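Local coordinates for protein DNA photolyase (Agrobacterium tumefaciens, PDB 4U63) that probably repairs cyclobutane pyrimidine dimers in ultraviolet-damaged DNA with light, using a bound flavin and a methenyltetrahydrofolate antenna, at residues 163-175 with 295-309. Numbering follows the deposited sequence.
With FAD (flavin-adenine dinucleotide), chain C; SO4 (sulfate ion), chain G; SO4 (sulfate ion), chain F.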
ATOM      1  N   GLY A 163      22.526 -14.951  -5.804  1.00 22.25           N
ATOM      2  CA  GLY A 163      22.388 -13.724  -5.036  1.00 22.59           C
ATOM      3  C   GLY A 163      20.952 -13.273  -4.865  1.00 22.36           C
ATOM      4  O   GLY A 163      20.051 -13.753  -5.551  1.00 23.03           O
ATOM      5  N   PRO A 164      20.726 -12.329  -3.948  1.00 20.49           N
ATOM      6  CA  PRO A 164      19.460 -11.627  -3.915  1.00 19.39           C
ATOM      7  C   PRO A 164      19.309 -10.808  -5.187  1.00 18.74           C
ATOM      8  O   PRO A 164      20.298 -10.377  -5.732  1.00 21.43           O
ATOM      9  CB  PRO A 164      19.619 -10.667  -2.724  1.00 18.15           C
ATOM     10  CG  PRO A 164      20.814 -11.142  -1.960  1.00 17.56           C
ATOM     11  CD  PRO A 164      21.688 -11.777  -2.986  1.00 19.06           C
ATOM     12  N   TYR A 165      18.092 -10.619  -5.690  1.00 19.35           N
ATOM     13  CA  TYR A 165      17.881  -9.618  -6.716  1.00 19.31           C
ATOM     14  C   TYR A 165      18.029  -8.201  -6.142  1.00 18.71           C
ATOM     15  O   TYR A 165      17.328  -7.826  -5.204  1.00 21.96           O
ATOM     16  CB  TYR A 165      16.512  -9.799  -7.372  1.00 18.26           C
ATOM     17  CG  TYR A 165      16.475 -10.991  -8.299  1.00 19.28           C
ATOM     18  CD1 TYR A 165      16.888 -10.873  -9.618  1.00 21.23           C
ATOM     19  CD2 TYR A 165      16.050 -12.236  -7.858  1.00 21.24           C
ATOM     20  CE1 TYR A 165      16.869 -11.953 -10.481  1.00 21.27           C
ATOM     21  CE2 TYR A 165      16.030 -13.334  -8.724  1.00 21.46           C
ATOM     22  CZ  TYR A 165      16.447 -13.180 -10.026  1.00 22.73           C
ATOM     23  OH  TYR A 165      16.439 -14.241 -10.893  1.00 27.98           O
ATOM     24  N   ARG A 166      18.957  -7.438  -6.719  1.00 19.82           N
ATOM     25  CA  ARG A 166      19.200  -6.041  -6.362  1.00 22.60           C
ATOM     26  C   ARG A 166      18.669  -5.070  -7.408  1.00 23.05           C
ATOM     27  O   ARG A 166      18.620  -3.872  -7.143  1.00 21.11           O
ATOM     28  CB  ARG A 166      20.709  -5.760  -6.231  1.00 25.84           C
ATOM     29  CG  ARG A 166      21.521  -6.775  -5.448  1.00 30.10           C
ATOM     30  CD  ARG A 166      20.945  -6.998  -4.075  1.00 25.74           C
ATOM     31  NE  ARG A 166      21.936  -7.558  -3.154  1.00 23.18           N
ATOM     32  CZ  ARG A 166      21.793  -7.575  -1.830  1.00 20.58           C
ATOM     33  NH1 ARG A 166      20.708  -7.063  -1.258  1.00 22.54           N
ATOM     34  NH2 ARG A 166      22.743  -8.093  -1.064  1.00 20.17           N
ATOM     35  N   VAL A 167      18.295  -5.591  -8.582  1.00 20.66           N
ATOM     36  CA  VAL A 167      17.937  -4.789  -9.765  1.00 20.54           C
ATOM     37  C   VAL A 167      16.614  -5.297 -10.342  1.00 20.08           C
ATOM     38  O   VAL A 167      16.402  -6.508 -10.469  1.00 20.27           O
ATOM     39  CB  VAL A 167      19.042  -4.891 -10.851  1.00 23.95           C
ATOM     40  CG1 VAL A 167      18.765  -3.949 -12.021  1.00 26.01           C
ATOM     41  CG2 VAL A 167      20.411  -4.584 -10.247  1.00 26.49           C
ATOM     42  N   TYR A 168      15.728  -4.370 -10.712  1.00 17.84           N
ATOM     43  CA  TYR A 168      14.374  -4.742 -11.129  1.00 18.61           C
ATOM     44  C   TYR A 168      14.298  -5.623 -12.375  1.00 18.40           C
ATOM     45  O   TYR A 168      13.660  -6.653 -12.345  1.00 18.07           O
ATOM     46  CB  TYR A 168      13.508  -3.514 -11.341  1.00 18.34           C
ATOM     47  CG  TYR A 168      12.130  -3.878 -11.852  1.00 17.38           C
ATOM     48  CD1 TYR A 168      11.141  -4.319 -10.986  1.00 17.03           C
ATOM     49  CD2 TYR A 168      11.837  -3.831 -13.215  1.00 19.87           C
ATOM     50  CE1 TYR A 168       9.872  -4.664 -11.457  1.00 16.69           C
ATOM     51  CE2 TYR A 168      10.587  -4.178 -13.688  1.00 20.94           C
ATOM     52  CZ  TYR A 168       9.613  -4.602 -12.806  1.00 19.03           C
ATOM     53  OH  TYR A 168       8.371  -4.941 -13.272  1.00 20.52           O
ATOM     54  N   THR A 169      14.933  -5.214 -13.461  1.00 19.00           N
ATOM     55  CA  THR A 169      14.709  -5.896 -14.735  1.00 21.36           C
ATOM     56  C   THR A 169      14.993  -7.416 -14.681  1.00 19.65           C
ATOM     57  O   THR A 169      14.160  -8.191 -15.108  1.00 22.40           O
ATOM     58  CB  THR A 169      15.420  -5.178 -15.892  1.00 25.16           C
ATOM     59  OG1 THR A 169      14.807  -3.895 -16.073  1.00 26.57           O
ATOM     60  CG2 THR A 169      15.288  -5.967 -17.191  1.00 28.80           C
ATOM     61  N   PRO A 170      16.154  -7.849 -14.132  1.00 21.33           N
ATOM     62  CA  PRO A 170      16.361  -9.316 -14.027  1.00 21.69           C
ATOM     63  C   PRO A 170      15.312 -10.041 -13.139  1.00 19.83           C
ATOM     64  O   PRO A 170      14.925 -11.179 -13.422  1.00 23.31           O
ATOM     65  CB  PRO A 170      17.778  -9.431 -13.443  1.00 23.11           C
ATOM     66  CG  PRO A 170      18.438  -8.129 -13.770  1.00 24.49           C
ATOM     67  CD  PRO A 170      17.345  -7.093 -13.720  1.00 22.39           C
ATOM     68  N   PHE A 171      14.861  -9.366 -12.081  1.00 18.87           N
ATOM     69  CA  PHE A 171      13.827  -9.881 -11.181  1.00 17.54           C
ATOM     70  C   PHE A 171      12.490 -10.032 -11.950  1.00 18.86           C
ATOM     71  O   PHE A 171      11.836 -11.071 -11.881  1.00 20.32           O
ATOM     72  CB  PHE A 171      13.704  -8.932  -9.982  1.00 17.55           C
ATOM     73  CG  PHE A 171      12.651  -9.308  -8.996  1.00 18.13           C
ATOM     74  CD1 PHE A 171      12.899 -10.243  -8.000  1.00 18.66           C
ATOM     75  CD2 PHE A 171      11.406  -8.714  -9.047  1.00 18.69           C
ATOM     76  CE1 PHE A 171      11.914 -10.574  -7.079  1.00 17.16           C
ATOM     77  CE2 PHE A 171      10.425  -9.048  -8.136  1.00 18.01           C
ATOM     78  CZ  PHE A 171      10.673  -9.980  -7.163  1.00 16.09           C
ATOM     79  N   TRP A 172      12.119  -8.997 -12.692  1.00 20.47           N
ATOM     80  CA  TRP A 172      10.948  -9.067 -13.581  1.00 19.88           C
ATOM     81  C   TRP A 172      11.054 -10.232 -14.570  1.00 21.88           C
ATOM     82  O   TRP A 172      10.099 -10.992 -14.747  1.00 22.36           O
ATOM     83  CB  TRP A 172      10.747  -7.753 -14.340  1.00 21.18           C
ATOM     84  CG  TRP A 172      10.024  -7.913 -15.638  1.00 20.60           C
ATOM     85  CD1 TRP A 172      10.556  -7.802 -16.886  1.00 23.65           C
ATOM     86  CD2 TRP A 172       8.637  -8.248 -15.821  1.00 20.50           C
ATOM     87  NE1 TRP A 172       9.589  -8.023 -17.832  1.00 24.65           N
ATOM     88  CE2 TRP A 172       8.403  -8.299 -17.205  1.00 23.46           C
ATOM     89  CE3 TRP A 172       7.570  -8.497 -14.946  1.00 20.69           C
ATOM     90  CZ2 TRP A 172       7.135  -8.595 -17.747  1.00 22.68           C
ATOM     91  CZ3 TRP A 172       6.301  -8.784 -15.489  1.00 20.36           C
ATOM     92  CH2 TRP A 172       6.110  -8.835 -16.872  1.00 22.23           C
ATOM     93  N   ARG A 173      12.209 -10.372 -15.210  1.00 23.43           N
ATOM     94  CA  ARG A 173      12.395 -11.456 -16.175  1.00 24.56           C
ATOM     95  C   ARG A 173      12.257 -12.831 -15.505  1.00 25.00           C
ATOM     96  O   ARG A 173      11.660 -13.737 -16.078  1.00 25.92           O
ATOM     97  CB  ARG A 173      13.715 -11.291 -16.935  1.00 29.06           C
ATOM     98  CG  ARG A 173      13.636 -10.125 -17.913  1.00 31.38           C
ATOM     99  CD  ARG A 173      14.940  -9.804 -18.618  1.00 35.73           C
ATOM    100  NE  ARG A 173      14.760  -8.628 -19.478  1.00 41.38           N
ATOM    101  CZ  ARG A 173      15.740  -7.943 -20.064  1.00 41.90           C
ATOM    102  NH1 ARG A 173      17.012  -8.295 -19.900  1.00 43.15           N
ATOM    103  NH2 ARG A 173      15.444  -6.887 -20.822  1.00 41.97           N
ATOM    104  N   ALA A 174      12.781 -12.978 -14.291  1.00 25.71           N
ATOM    105  CA  ALA A 174      12.607 -14.230 -13.529  1.00 26.60           C
ATOM    106  C   ALA A 174      11.126 -14.542 -13.239  1.00 24.69           C
ATOM    107  O   ALA A 174      10.669 -15.657 -13.467  1.00 27.68           O
ATOM    108  CB  ALA A 174      13.393 -14.182 -12.236  1.00 26.49           C
ATOM    109  N   LEU A 175      10.383 -13.557 -12.737  1.00 22.19           N
ATOM    110  CA  LEU A 175       8.950 -13.753 -12.445  1.00 24.67           C
ATOM    111  C   LEU A 175       8.102 -13.917 -13.710  1.00 26.87           C
ATOM    112  O   LEU A 175       7.178 -14.722 -13.725  1.00 30.67           O
ATOM    113  CB  LEU A 175       8.390 -12.630 -11.566  1.00 25.74           C
ATOM    114  CG  LEU A 175       8.534 -12.880 -10.057  1.00 26.46           C
ATOM    115  CD1 LEU A 175       9.985 -12.872  -9.616  1.00 26.39           C
ATOM    116  CD2 LEU A 175       7.748 -11.854  -9.272  1.00 27.00           C
ATOM    117  N   LYS A 295       4.141  -5.813 -14.967  1.00 18.82           N
ATOM    118  CA  LYS A 295       5.378  -5.226 -14.412  1.00 18.30           C
ATOM    119  C   LYS A 295       5.108  -4.468 -13.115  1.00 17.00           C
ATOM    120  O   LYS A 295       5.887  -4.563 -12.182  1.00 18.09           O
ATOM    121  CB  LYS A 295       6.074  -4.309 -15.413  1.00 18.29           C
ATOM    122  CG  LYS A 295       6.844  -5.070 -16.481  1.00 19.68           C
ATOM    123  CD  LYS A 295       7.560  -4.131 -17.443  1.00 21.61           C
ATOM    124  CE  LYS A 295       8.389  -4.917 -18.438  1.00 24.85           C
ATOM    125  NZ  LYS A 295       8.950  -4.033 -19.487  1.00 29.39           N
ATOM    126  N   GLU A 296       3.995  -3.732 -13.054  1.00 18.22           N
ATOM    127  CA  GLU A 296       3.669  -2.963 -11.853  1.00 17.80           C
ATOM    128  C   GLU A 296       3.356  -3.871 -10.662  1.00 17.24           C
ATOM    129  O   GLU A 296       3.791  -3.599  -9.538  1.00 19.71           O
ATOM    130  CB  GLU A 296       2.538  -1.972 -12.123  1.00 19.91           C
ATOM    131  CG  GLU A 296       2.872  -0.945 -13.201  1.00 24.21           C
ATOM    132  CD  GLU A 296       4.215  -0.275 -13.010  1.00 28.02           C
ATOM    133  OE1 GLU A 296       4.506   0.183 -11.877  1.00 31.55           O
ATOM    134  OE2 GLU A 296       4.970  -0.203 -13.990  1.00 32.15           O
ATOM    135  N   ILE A 297       2.634  -4.954 -10.915  1.00 17.75           N
ATOM    136  CA  ILE A 297       2.414  -5.995  -9.904  1.00 18.81           C
ATOM    137  C   ILE A 297       3.772  -6.530  -9.395  1.00 17.81           C
ATOM    138  O   ILE A 297       3.963  -6.751  -8.199  1.00 19.19           O
ATOM    139  CB  ILE A 297       1.551  -7.155 -10.461  1.00 20.18           C
ATOM    140  CG1 ILE A 297       0.134  -6.662 -10.832  1.00 22.14           C
ATOM    141  CG2 ILE A 297       1.459  -8.321  -9.478  1.00 20.72           C
ATOM    142  CD1 ILE A 297      -0.659  -6.127  -9.658  1.00 24.08           C
ATOM    143  N   VAL A 298       4.705  -6.728 -10.322  1.00 18.58           N
ATOM    144  CA  VAL A 298       6.036  -7.224  -9.981  1.00 17.70           C
ATOM    145  C   VAL A 298       6.888  -6.163  -9.261  1.00 17.95           C
ATOM    146  O   VAL A 298       7.783  -6.527  -8.486  1.00 19.17           O
ATOM    147  CB  VAL A 298       6.717  -7.834 -11.225  1.00 17.86           C
ATOM    148  CG1 VAL A 298       8.168  -8.199 -10.967  1.00 16.73           C
ATOM    149  CG2 VAL A 298       5.942  -9.086 -11.662  1.00 19.51           C
ATOM    150  N   TRP A 299       6.637  -4.875  -9.486  1.00 17.90           N
ATOM    151  CA  TRP A 299       7.287  -3.833  -8.654  1.00 18.88           C
ATOM    152  C   TRP A 299       6.922  -4.002  -7.168  1.00 17.00           C
ATOM    153  O   TRP A 299       7.773  -3.839  -6.308  1.00 18.08           O
ATOM    154  CB  TRP A 299       6.984  -2.406  -9.125  1.00 18.08           C
ATOM    155  CG  TRP A 299       7.892  -1.949 -10.227  1.00 19.42           C
ATOM    156  CD1 TRP A 299       7.612  -1.911 -11.552  1.00 21.48           C
ATOM    157  CD2 TRP A 299       9.251  -1.487 -10.093  1.00 19.04           C
ATOM    158  NE1 TRP A 299       8.688  -1.440 -12.258  1.00 21.17           N
ATOM    159  CE2 TRP A 299       9.713  -1.180 -11.387  1.00 20.74           C
ATOM    160  CE3 TRP A 299      10.115  -1.295  -9.003  1.00 20.31           C
ATOM    161  CZ2 TRP A 299      10.995  -0.690 -11.630  1.00 20.06           C
ATOM    162  CZ3 TRP A 299      11.406  -0.813  -9.254  1.00 19.56           C
ATOM    163  CH2 TRP A 299      11.827  -0.518 -10.556  1.00 20.77           C
ATOM    164  N   ARG A 300       5.672  -4.349  -6.879  1.00 16.74           N
ATOM    165  CA  ARG A 300       5.275  -4.677  -5.496  1.00 17.01           C
ATOM    166  C   ARG A 300       6.100  -5.860  -4.960  1.00 16.34           C
ATOM    167  O   ARG A 300       6.655  -5.799  -3.854  1.00 17.51           O
ATOM    168  CB  ARG A 300       3.762  -4.944  -5.402  1.00 17.34           C
ATOM    169  CG  ARG A 300       3.281  -5.482  -4.057  1.00 16.81           C
ATOM    170  CD  ARG A 300       1.758  -5.542  -3.995  1.00 17.88           C
ATOM    171  NE  ARG A 300       1.279  -6.182  -2.766  1.00 16.79           N
ATOM    172  CZ  ARG A 300       1.150  -7.494  -2.567  1.00 17.59           C
ATOM    173  NH1 ARG A 300       1.442  -8.383  -3.528  1.00 19.31           N
ATOM    174  NH2 ARG A 300       0.708  -7.936  -1.396  1.00 19.14           N
ATOM    175  N   GLU A 301       6.200  -6.916  -5.770  1.00 16.53           N
ATOM    176  CA  GLU A 301       7.028  -8.083  -5.426  1.00 16.75           C
ATOM    177  C   GLU A 301       8.457  -7.678  -5.112  1.00 16.95           C
ATOM    178  O   GLU A 301       9.045  -8.122  -4.114  1.00 16.64           O
ATOM    179  CB  GLU A 301       7.041  -9.089  -6.575  1.00 17.68           C
ATOM    180  CG  GLU A 301       5.678  -9.686  -6.902  1.00 17.90           C
ATOM    181  CD  GLU A 301       5.185 -10.652  -5.848  1.00 19.06           C
ATOM    182  OE1 GLU A 301       5.995 -11.462  -5.312  1.00 20.55           O
ATOM    183  OE2 GLU A 301       3.970 -10.614  -5.560  1.00 19.61           O
ATOM    184  N   PHE A 302       9.019  -6.838  -5.980  1.00 16.60           N
ATOM    185  CA  PHE A 302      10.402  -6.423  -5.844  1.00 16.97           C
ATOM    186  C   PHE A 302      10.613  -5.628  -4.556  1.00 15.57           C
ATOM    187  O   PHE A 302      11.623  -5.805  -3.874  1.00 16.37           O
ATOM    188  CB  PHE A 302      10.820  -5.613  -7.069  1.00 16.31           C
ATOM    189  CG  PHE A 302      12.282  -5.290  -7.126  1.00 16.35           C
ATOM    190  CD1 PHE A 302      13.245  -6.293  -7.001  1.00 18.97           C
ATOM    191  CD2 PHE A 302      12.715  -3.971  -7.352  1.00 17.11           C
ATOM    192  CE1 PHE A 302      14.605  -5.988  -7.064  1.00 18.73           C
ATOM    193  CE2 PHE A 302      14.067  -3.672  -7.427  1.00 18.64           C
ATOM    194  CZ  PHE A 302      15.017  -4.684  -7.279  1.00 18.45           C
ATOM    195  N   CYS A 303       9.660  -4.754  -4.221  1.00 16.57           N
ATOM    196  CA  CYS A 303       9.748  -3.996  -2.964  1.00 17.02           C
ATOM    197  C   CYS A 303       9.818  -4.935  -1.752  1.00 16.12           C
ATOM    198  O   CYS A 303      10.617  -4.713  -0.825  1.00 16.31           O
ATOM    199  CB  CYS A 303       8.581  -3.018  -2.835  1.00 17.40           C
ATOM    200  SG  CYS A 303       8.652  -1.649  -4.017  1.00 18.41           S
ATOM    201  N   TYR A 304       8.992  -5.988  -1.763  1.00 17.24           N
ATOM    202  CA  TYR A 304       9.023  -6.998  -0.698  1.00 16.65           C
ATOM    203  C   TYR A 304      10.339  -7.795  -0.696  1.00 16.82           C
ATOM    204  O   TYR A 304      10.841  -8.155   0.366  1.00 17.95           O
ATOM    205  CB  TYR A 304       7.798  -7.920  -0.762  1.00 18.41           C
ATOM    206  CG  TYR A 304       6.611  -7.350  -0.025  1.00 17.24           C
ATOM    207  CD1 TYR A 304       6.434  -7.602   1.329  1.00 19.48           C
ATOM    208  CD2 TYR A 304       5.678  -6.543  -0.667  1.00 17.16           C
ATOM    209  CE1 TYR A 304       5.364  -7.075   2.021  1.00 19.97           C
ATOM    210  CE2 TYR A 304       4.603  -6.014   0.025  1.00 18.45           C
ATOM    211  CZ  TYR A 304       4.451  -6.292   1.365  1.00 18.89           C
ATOM    212  OH  TYR A 304       3.407  -5.784   2.078  1.00 20.59           O
ATOM    213  N   HIS A 305      10.885  -8.058  -1.884  1.00 17.40           N
ATOM    214  CA  HIS A 305      12.195  -8.724  -1.998  1.00 18.12           C
ATOM    215  C   HIS A 305      13.279  -7.910  -1.303  1.00 17.97           C
ATOM    216  O   HIS A 305      14.092  -8.441  -0.529  1.00 18.97           O
ATOM    217  CB  HIS A 305      12.544  -8.927  -3.476  1.00 18.20           C
ATOM    218  CG  HIS A 305      13.627  -9.914  -3.700  1.00 19.90           C
ATOM    219  ND1 HIS A 305      13.419 -11.272  -3.645  1.00 20.65           N
ATOM    220  CD2 HIS A 305      14.936  -9.746  -3.971  1.00 19.39           C
ATOM    221  CE1 HIS A 305      14.554 -11.900  -3.866  1.00 20.90           C
ATOM    222  NE2 HIS A 305      15.486 -10.997  -4.080  1.00 21.65           N
ATOM    223  N   LEU A 306      13.292  -6.614  -1.595  1.00 17.79           N
ATOM    224  CA  LEU A 306      14.265  -5.697  -1.012  1.00 18.75           C
ATOM    225  C   LEU A 306      14.090  -5.570   0.501  1.00 18.50           C
ATOM    226  O   LEU A 306      15.076  -5.554   1.239  1.00 20.38           O
ATOM    227  CB  LEU A 306      14.165  -4.316  -1.681  1.00 17.95           C
ATOM    228  CG  LEU A 306      14.556  -4.245  -3.161  1.00 20.92           C
ATOM    229  CD1 LEU A 306      14.413  -2.822  -3.643  1.00 19.41           C
ATOM    230  CD2 LEU A 306      15.969  -4.744  -3.428  1.00 20.98           C
ATOM    231  N   LEU A 307      12.844  -5.492   0.964  1.00 18.39           N
ATOM    232  CA  LEU A 307      12.573  -5.432   2.408  1.00 18.95           C
ATOM    233  C   LEU A 307      13.047  -6.696   3.133  1.00 18.53           C
ATOM    234  O   LEU A 307      13.639  -6.620   4.221  1.00 18.20           O
ATOM    235  CB  LEU A 307      11.090  -5.193   2.679  1.00 20.36           C
ATOM    236  CG  LEU A 307      10.697  -5.055   4.150  1.00 19.48           C
ATOM    237  CD1 LEU A 307      11.331  -3.817   4.788  1.00 18.74           C
ATOM    238  CD2 LEU A 307       9.190  -5.018   4.289  1.00 19.25           C
ATOM    239  N   PHE A 308      12.806  -7.857   2.527  1.00 18.10           N
ATOM    240  CA  PHE A 308      13.304  -9.114   3.090  1.00 18.44           C
ATOM    241  C   PHE A 308      14.823  -9.098   3.265  1.00 18.60           C
ATOM    242  O   PHE A 308      15.348  -9.517   4.293  1.00 20.64           O
ATOM    243  CB  PHE A 308      12.936 -10.310   2.224  1.00 18.05           C
ATOM    244  CG  PHE A 308      13.577 -11.579   2.689  1.00 21.10           C
ATOM    245  CD1 PHE A 308      12.976 -12.356   3.668  1.00 22.84           C
ATOM    246  CD2 PHE A 308      14.810 -11.974   2.186  1.00 22.52           C
ATOM    247  CE1 PHE A 308      13.576 -13.516   4.120  1.00 26.33           C
ATOM    248  CE2 PHE A 308      15.415 -13.125   2.641  1.00 25.90           C
ATOM    249  CZ  PHE A 308      14.794 -13.899   3.607  1.00 25.64           C
ATOM    250  N   HIS A 309      15.507  -8.626   2.230  1.00 19.53           N
ATOM    251  CA  HIS A 309      16.964  -8.586   2.212  1.00 20.48           C
ATOM    252  C   HIS A 309      17.546  -7.419   2.985  1.00 19.85           C
ATOM    253  O   HIS A 309      18.714  -7.456   3.326  1.00 21.64           O
ATOM    254  CB  HIS A 309      17.474  -8.626   0.757  1.00 19.88           C
ATOM    255  CG  HIS A 309      17.437 -10.002   0.172  1.00 21.59           C
ATOM    256  ND1 HIS A 309      18.280 -11.001   0.590  1.00 23.22           N
ATOM    257  CD2 HIS A 309      16.634 -10.562  -0.768  1.00 20.35           C
ATOM    258  CE1 HIS A 309      18.026 -12.109  -0.075  1.00 23.49           C
ATOM    259  NE2 HIS A 309      17.022 -11.874  -0.901  1.00 24.26           N
TER
HETATM  260  PA  FAD C1002      -1.514   0.464 -10.849  1.00 19.09           P
HETATM  261  O1A FAD C1002      -0.785   1.321 -11.834  1.00 19.28           O
HETATM  262  O2A FAD C1002      -2.884  -0.018 -11.192  1.00 19.91           O
HETATM  263  O5B FAD C1002      -0.525  -0.746 -10.486  1.00 19.06           O
HETATM  264  C5B FAD C1002      -1.008  -2.016 -10.033  1.00 15.28           C
HETATM  265  C4B FAD C1002      -0.365  -2.429  -8.716  1.00 18.45           C
HETATM  266  O4B FAD C1002       1.051  -2.542  -8.844  1.00 20.08           O
HETATM  267  C3B FAD C1002      -0.586  -1.437  -7.598  1.00 19.02           C
HETATM  268  O3B FAD C1002      -1.891  -1.567  -7.010  1.00 19.79           O
HETATM  269  C2B FAD C1002       0.552  -1.771  -6.659  1.00 18.36           C
HETATM  270  O2B FAD C1002       0.241  -2.894  -5.832  1.00 18.39           O
HETATM  271  C1B FAD C1002       1.664  -2.149  -7.605  1.00 18.33           C
HETATM  272  N9A FAD C1002       2.599  -1.043  -7.910  1.00 17.95           N
HETATM  273  C8A FAD C1002       2.494  -0.176  -8.933  1.00 20.51           C
HETATM  274  N7A FAD C1002       3.528   0.689  -8.949  1.00 18.66           N
HETATM  275  C5A FAD C1002       4.340   0.365  -7.919  1.00 17.03           C
HETATM  276  C6A FAD C1002       5.596   0.890  -7.377  1.00 16.38           C
HETATM  277  N6A FAD C1002       6.198   1.945  -7.963  1.00 19.76           N
HETATM  278  N1A FAD C1002       6.101   0.277  -6.284  1.00 16.79           N
HETATM  279  C2A FAD C1002       5.484  -0.774  -5.696  1.00 17.64           C
HETATM  280  N3A FAD C1002       4.329  -1.300  -6.153  1.00 17.88           N
HETATM  281  C4A FAD C1002       3.726  -0.775  -7.238  1.00 17.28           C
HETATM  282  N1  FAD C1002       2.498   1.636  -3.319  1.00 17.23           N
HETATM  283  C2  FAD C1002       1.847   0.965  -2.343  1.00 18.83           C
HETATM  284  O2  FAD C1002       1.170  -0.031  -2.687  1.00 20.28           O
HETATM  285  N3  FAD C1002       1.920   1.340  -1.042  1.00 17.94           N
HETATM  286  C4  FAD C1002       2.652   2.411  -0.639  1.00 18.04           C
HETATM  287  O4  FAD C1002       2.729   2.746   0.571  1.00 18.41           O
HETATM  288  C4X FAD C1002       3.380   3.196  -1.657  1.00 17.11           C
HETATM  289  N5  FAD C1002       4.121   4.303  -1.358  1.00 18.77           N
HETATM  290  C5X FAD C1002       4.796   4.979  -2.333  1.00 16.61           C
HETATM  291  C6  FAD C1002       5.575   6.088  -2.029  1.00 17.20           C
HETATM  292  C7  FAD C1002       6.259   6.795  -3.022  1.00 18.10           C
HETATM  293  C7M FAD C1002       7.101   8.001  -2.670  1.00 20.02           C
HETATM  294  C8  FAD C1002       6.153   6.366  -4.434  1.00 17.07           C
HETATM  295  C8M FAD C1002       6.876   7.089  -5.550  1.00 18.76           C
HETATM  296  C9  FAD C1002       5.386   5.275  -4.742  1.00 16.18           C
HETATM  297  C9A FAD C1002       4.698   4.549  -3.764  1.00 17.05           C
HETATM  298  N10 FAD C1002       3.895   3.418  -4.096  1.00 18.41           N
HETATM  299  C10 FAD C1002       3.242   2.730  -3.060  1.00 17.95           C
HETATM  300  C1' FAD C1002       3.803   2.896  -5.465  1.00 18.36           C
HETATM  301  C2' FAD C1002       2.702   3.373  -6.387  1.00 17.31           C
HETATM  302  O2' FAD C1002       2.726   4.803  -6.453  1.00 19.40           O
HETATM  303  C3' FAD C1002       1.339   2.858  -5.968  1.00 17.33           C
HETATM  304  O3' FAD C1002       1.347   1.439  -5.844  1.00 20.03           O
HETATM  305  C4' FAD C1002       0.307   3.280  -7.014  1.00 17.55           C
HETATM  306  O4' FAD C1002       0.151   4.696  -6.970  1.00 19.81           O
HETATM  307  C5' FAD C1002      -1.014   2.598  -6.724  1.00 17.08           C
HETATM  308  O5' FAD C1002      -2.026   2.964  -7.675  1.00 18.77           O
HETATM  309  P   FAD C1002      -2.723   1.805  -8.541  1.00 17.87           P
HETATM  310  O1P FAD C1002      -3.781   2.433  -9.380  1.00 18.47           O
HETATM  311  O2P FAD C1002      -3.178   0.686  -7.647  1.00 18.83           O
HETATM  312  O3P FAD C1002      -1.503   1.293  -9.453  1.00 17.89           O
HETATM  313  S   SO4 G1006      11.812  -6.266 -20.439  1.00 51.63           S
HETATM  314  O1  SO4 G1006      12.279  -7.546 -19.862  1.00 59.09           O
HETATM  315  O2  SO4 G1006      10.427  -6.420 -20.949  1.00 47.33           O
HETATM  316  O3  SO4 G1006      11.839  -5.220 -19.395  1.00 51.85           O
HETATM  317  O4  SO4 G1006      12.718  -5.885 -21.547  1.00 60.34           O
HETATM  318  S   SO4 F1005      10.750  -0.527 -20.104  0.70 84.26           S
HETATM  319  O1  SO4 F1005      11.000   0.630 -19.220  0.70 83.84           O
HETATM  320  O2  SO4 F1005      10.084  -1.601 -19.339  0.70 69.78           O
HETATM  321  O3  SO4 F1005      12.028  -1.028 -20.644  0.70 76.67           O
HETATM  322  O4  SO4 F1005       9.887  -0.107 -21.224  0.70 72.08           O
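Tyr168, with CG opposite its backbone N (chi1 177°), and Trp299, with CG opposite its carbonyl carbon, swing their rings into the same space. The phenol forms an offset stack with the five-membered ring of Trp299, planes 1° apart, with CZ only 3.3 Å from Trp299 NE1. At the far end of the ring Tyr168 OH donates to Lys295 O at 2.7 Å, tilted from the carbonyl plane. Stack and bond together hold the phenol's rotation; Lys295 O takes a second donor, Trp299 N.

One turn on, Phe171 is wedged among Val298, Glu301, Phe302 and His305. Its CE2 comes 3.6 Å from Phe302 CB, and the two rings meet obliquely. Phe302 in turn has Tyr168 CA over one face and its own helix neighbour Leu306 over the other. With Tyr165 these rings form one aromatic cluster. Val298 returns the packing as a knob between Tyr168, Phe171, Trp172 and Leu175.

Toward His309 the loop takes over. Tyr165 N donates to His305 NE2 (3.1 Å), tilted from the imidazole plane, while His305 ND1 is hydrogen-bonded to His152, which also hydrogen-bonds Glu301. Pro164 CB sits squarely over the His309 ring, 3.3 Å from its centroid. At the other end, the extended Lys295 chain lays CG 3.5 Å above the six-membered ring of Trp172, and its NZ hydrogen-bonds to two sulfate ions, probably from the crystallisation liquor, one also gripped by Arg173.

Segments 168-175 and 295-309 cross at 113°, their axes 10.1 Å apart at closest approach. The contact joins the photolyase family region to the FAD-binding region: helix 168-177 and its leading loop cover one side of helix 287-309, while Glu296, Arg300 and Cys303 face FAD; helix 398-407 adds Trp405 against Trp299 and Phe302, and helix 271-276 packs against Val298 and Glu301.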